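Long-range contact in transcriptional regulatory protein RcsB (Escherichia coli, PDB 5I4C), which binds regulatory DNA as the response regulator of the Rcs phosphorelay, controlling genes for capsule synthesis, biofilm formation and cell division: residues 97-109 against 119-131. Numbering follows the deposited sequence.
Sequences AVLDLDIEGIVLK and ALAALQKGKKFTP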
# COMPACT_ATOMS: atom_id res chain seq x y z
N ALA A 97 3.75 -10.68 -22.19
CA ALA A 97 4.03 -12.03 -21.77
C ALA A 97 2.81 -12.64 -21.08
O ALA A 97 2.32 -13.72 -21.44
CB ALA A 97 5.25 -12.02 -20.87
N VAL A 98 2.28 -11.88 -20.13
CA VAL A 98 1.14 -12.30 -19.36
C VAL A 98 -0.20 -12.22 -20.14
O VAL A 98 -1.04 -13.13 -20.00
CB VAL A 98 1.09 -11.56 -17.98
CG1 VAL A 98 0.53 -10.13 -18.07
CG2 VAL A 98 0.29 -12.38 -16.98
N LEU A 99 -0.40 -11.16 -20.92
CA LEU A 99 -1.60 -11.07 -21.77
C LEU A 99 -1.71 -12.25 -22.73
O LEU A 99 -2.80 -12.74 -22.92
CB LEU A 99 -1.71 -9.75 -22.51
CG LEU A 99 -2.17 -8.58 -21.61
CD1 LEU A 99 -1.83 -7.17 -22.16
CD2 LEU A 99 -3.67 -8.70 -21.29
N ASP A 100 -0.59 -12.76 -23.25
CA ASP A 100 -0.60 -13.96 -24.10
C ASP A 100 -1.14 -15.16 -23.40
O ASP A 100 -1.52 -16.11 -24.07
CB ASP A 100 0.81 -14.36 -24.53
CG ASP A 100 1.43 -13.39 -25.51
OD1 ASP A 100 0.84 -12.34 -25.83
OD2 ASP A 100 2.55 -13.69 -25.95
N LEU A 101 -1.15 -15.17 -22.05
CA LEU A 101 -1.60 -16.35 -21.33
C LEU A 101 -3.13 -16.31 -21.13
O LEU A 101 -3.72 -17.24 -20.58
CB LEU A 101 -0.82 -16.51 -19.99
CG LEU A 101 0.70 -16.72 -20.09
CD1 LEU A 101 1.36 -16.81 -18.72
CD2 LEU A 101 1.05 -17.95 -20.92
N ASP A 102 -3.77 -15.24 -21.58
CA ASP A 102 -5.23 -15.18 -21.61
C ASP A 102 -5.77 -14.98 -20.19
O ASP A 102 -6.75 -15.56 -19.75
CB ASP A 102 -5.88 -16.39 -22.36
CG ASP A 102 -7.36 -16.11 -22.77
OD1 ASP A 102 -7.68 -15.01 -23.27
OD2 ASP A 102 -8.23 -16.97 -22.53
N ILE A 103 -5.14 -14.08 -19.49
CA ILE A 103 -5.70 -13.63 -18.23
C ILE A 103 -6.78 -12.58 -18.48
O ILE A 103 -6.92 -12.04 -19.56
CB ILE A 103 -4.59 -13.17 -17.28
CG1 ILE A 103 -3.74 -12.07 -17.86
CG2 ILE A 103 -3.69 -14.35 -16.94
CD1 ILE A 103 -3.57 -11.00 -16.87
N GLU A 104 -7.56 -12.29 -17.46
CA GLU A 104 -8.71 -11.47 -17.62
C GLU A 104 -8.47 -9.98 -17.36
O GLU A 104 -9.19 -9.13 -17.88
CB GLU A 104 -9.85 -11.99 -16.75
CG GLU A 104 -10.49 -13.24 -17.31
CD GLU A 104 -9.64 -14.50 -17.12
OE1 GLU A 104 -8.66 -14.53 -16.33
OE2 GLU A 104 -9.93 -15.46 -17.81
N GLY A 105 -7.47 -9.64 -16.58
CA GLY A 105 -7.33 -8.25 -16.24
C GLY A 105 -5.97 -7.94 -15.79
O GLY A 105 -5.23 -8.85 -15.31
N ILE A 106 -5.61 -6.67 -16.01
CA ILE A 106 -4.37 -6.10 -15.50
C ILE A 106 -4.72 -4.76 -14.90
O ILE A 106 -5.37 -3.97 -15.53
CB ILE A 106 -3.26 -5.91 -16.60
CG1 ILE A 106 -2.83 -7.26 -17.15
CG2 ILE A 106 -2.07 -5.22 -15.96
CD1 ILE A 106 -2.02 -7.16 -18.41
N VAL A 107 -4.29 -4.52 -13.68
CA VAL A 107 -4.57 -3.25 -12.97
C VAL A 107 -3.28 -2.73 -12.40
O VAL A 107 -2.56 -3.50 -11.78
CB VAL A 107 -5.54 -3.54 -11.80
CG1 VAL A 107 -5.66 -2.36 -10.80
CG2 VAL A 107 -6.90 -3.88 -12.41
N LEU A 108 -3.04 -1.44 -12.52
CA LEU A 108 -1.88 -0.86 -11.87
C LEU A 108 -2.11 -0.91 -10.38
O LEU A 108 -3.11 -0.39 -9.89
CB LEU A 108 -1.60 0.55 -12.30
CG LEU A 108 -1.39 0.73 -13.77
CD1 LEU A 108 -1.20 2.23 -14.12
CD2 LEU A 108 -0.17 -0.08 -14.14
N LYS A 109 -1.19 -1.56 -9.68
CA LYS A 109 -1.36 -1.82 -8.26
C LYS A 109 -1.66 -0.53 -7.51
O LYS A 109 -2.53 -0.48 -6.62
CB LYS A 109 -0.07 -2.46 -7.72
CG LYS A 109 -0.21 -2.93 -6.29
CD LYS A 109 1.11 -3.25 -5.60
CE LYS A 109 1.65 -4.50 -6.16
NZ LYS A 109 2.60 -5.12 -5.24
N ALA A 119 -12.48 -3.07 -12.92
CA ALA A 119 -12.03 -4.32 -13.54
C ALA A 119 -12.99 -5.50 -13.24
O ALA A 119 -13.32 -6.33 -14.12
CB ALA A 119 -10.60 -4.62 -13.10
N LEU A 120 -13.43 -5.56 -11.99
CA LEU A 120 -14.35 -6.60 -11.58
C LEU A 120 -15.74 -6.47 -12.26
O LEU A 120 -16.33 -7.48 -12.60
CB LEU A 120 -14.52 -6.62 -10.06
CG LEU A 120 -13.26 -7.03 -9.29
CD1 LEU A 120 -13.60 -7.01 -7.81
CD2 LEU A 120 -12.80 -8.41 -9.68
N ALA A 121 -16.25 -5.25 -12.42
CA ALA A 121 -17.50 -5.03 -13.25
C ALA A 121 -17.33 -5.51 -14.67
O ALA A 121 -18.23 -6.12 -15.24
CB ALA A 121 -17.88 -3.57 -13.25
N ALA A 122 -16.17 -5.22 -15.27
CA ALA A 122 -15.87 -5.69 -16.62
C ALA A 122 -15.89 -7.20 -16.68
O ALA A 122 -16.52 -7.82 -17.61
CB ALA A 122 -14.51 -5.19 -17.10
N LEU A 123 -15.16 -7.82 -15.75
CA LEU A 123 -15.17 -9.28 -15.64
C LEU A 123 -16.56 -9.88 -15.54
O LEU A 123 -16.87 -10.94 -16.16
CB LEU A 123 -14.38 -9.77 -14.44
CG LEU A 123 -12.95 -10.15 -14.82
CD1 LEU A 123 -12.17 -9.03 -15.51
CD2 LEU A 123 -12.19 -10.72 -13.62
N GLN A 124 -17.38 -9.27 -14.70
CA GLN A 124 -18.77 -9.68 -14.63
C GLN A 124 -19.53 -9.67 -15.96
O GLN A 124 -20.46 -10.40 -16.10
CB GLN A 124 -19.55 -8.80 -13.66
CG GLN A 124 -19.57 -9.39 -12.30
CD GLN A 124 -20.88 -9.25 -11.60
OE1 GLN A 124 -21.65 -8.33 -11.88
NE2 GLN A 124 -21.10 -10.10 -10.61
N LYS A 125 -19.16 -8.83 -16.91
CA LYS A 125 -19.77 -8.80 -18.20
C LYS A 125 -19.07 -9.72 -19.19
O LYS A 125 -19.28 -9.59 -20.39
CB LYS A 125 -19.76 -7.34 -18.68
CG LYS A 125 -20.63 -6.51 -17.74
CD LYS A 125 -20.92 -5.12 -18.25
CE LYS A 125 -19.76 -4.17 -17.99
NZ LYS A 125 -19.98 -2.74 -18.43
N GLY A 126 -18.19 -10.59 -18.70
CA GLY A 126 -17.24 -11.32 -19.53
C GLY A 126 -16.27 -10.54 -20.42
O GLY A 126 -15.96 -11.01 -21.49
N LYS A 127 -15.86 -9.35 -20.01
CA LYS A 127 -14.94 -8.48 -20.77
C LYS A 127 -13.64 -8.36 -19.97
O LYS A 127 -13.62 -8.62 -18.74
CB LYS A 127 -15.50 -7.04 -20.90
CG LYS A 127 -16.84 -6.85 -21.60
CD LYS A 127 -16.67 -7.17 -23.04
CE LYS A 127 -17.87 -6.90 -23.93
NZ LYS A 127 -18.76 -8.08 -23.91
N LYS A 128 -12.56 -7.99 -20.65
CA LYS A 128 -11.26 -7.87 -20.02
C LYS A 128 -11.03 -6.44 -19.64
O LYS A 128 -11.73 -5.57 -20.09
CB LYS A 128 -10.15 -8.36 -20.91
CG LYS A 128 -10.21 -9.85 -21.22
CD LYS A 128 -8.99 -10.24 -22.04
CE LYS A 128 -9.08 -11.59 -22.72
NZ LYS A 128 -8.63 -12.65 -21.82
N PHE A 129 -10.07 -6.19 -18.77
CA PHE A 129 -9.78 -4.84 -18.31
C PHE A 129 -8.27 -4.70 -18.29
O PHE A 129 -7.57 -5.56 -17.75
CB PHE A 129 -10.32 -4.65 -16.90
CG PHE A 129 -10.18 -3.24 -16.33
CD1 PHE A 129 -9.00 -2.81 -15.73
CD2 PHE A 129 -11.28 -2.36 -16.36
CE1 PHE A 129 -8.91 -1.53 -15.15
CE2 PHE A 129 -11.18 -1.08 -15.81
CZ PHE A 129 -9.99 -0.67 -15.22
N THR A 130 -7.77 -3.59 -18.81
CA THR A 130 -6.35 -3.46 -19.18
C THR A 130 -6.02 -1.97 -18.93
O THR A 130 -6.84 -1.12 -19.21
CB THR A 130 -6.27 -3.88 -20.66
OG1 THR A 130 -5.09 -4.60 -20.91
CG2 THR A 130 -6.41 -2.73 -21.63
N PRO A 131 -4.87 -1.63 -18.33
CA PRO A 131 -4.67 -0.20 -18.02
C PRO A 131 -4.62 0.67 -19.27
O PRO A 131 -4.23 0.19 -20.33
CB PRO A 131 -3.31 -0.16 -17.32
CG PRO A 131 -3.09 -1.56 -16.84
CD PRO A 131 -3.76 -2.45 -17.84
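Phe-129 joins its backbone to an edge strand of the receiver domain, 105-108, through two hydrogen bonds on either side of Gly-105. Its N reaches Glu-104 O at 3.2 Å, lying in the plane of that carbonyl, and its O receives the straighter bond from Ile-106 N at 2.8 Å. The two chains run parallel here, and a CA-H...O contact from Gly-105 CA to Phe-129 O (3.1 Å) accompanies this single bridge. With CG anti to the backbone N (chi1 -175°), the Phe-129 ring folds back over helix 112-124 at Ala-119, whose CA lies over one face toward the rim, while Ile-106 O sits at its edge. On the helix side, the CG2 branch of Val-107 meets Ala-119 CB at 3.8 Å and also touches ring atoms CD1 and CE1, packing strand against helix. Leu-123 adds to this by laying CD1 against Glu-104 CB; the carboxylate of Glu-104 turns away to Ile-83 N. Pro-131 sets CD against Ile-106 CB (3.7 Å) and CB near Leu-108 CG.

The polar end is more open to solvent. Lys-128 extends across the 102-104 backbone, its CB and CG passing Glu-104 O, and bends at chi4 (-88°), which brings NZ to both Asp-102 OD1 and Ile-103 O, each at 2.9 Å. The ammonium approaches both oxygens from above their planes. Its salt bridge and its bond to the carbonyl tie the Leu-99 to Asp-102 turn and the residue after it to Lys-128. Thr-130, also exposed, brushes Leu-99. Strand 105-108 and helix 112-124 are the last strand and helix of the CheY-like five-stranded parallel alpha/beta fold, and the chain that leaves the helix through a Schellman motif at Gly-126 comes back alongside the edge strand, bridged to it at Gly-105.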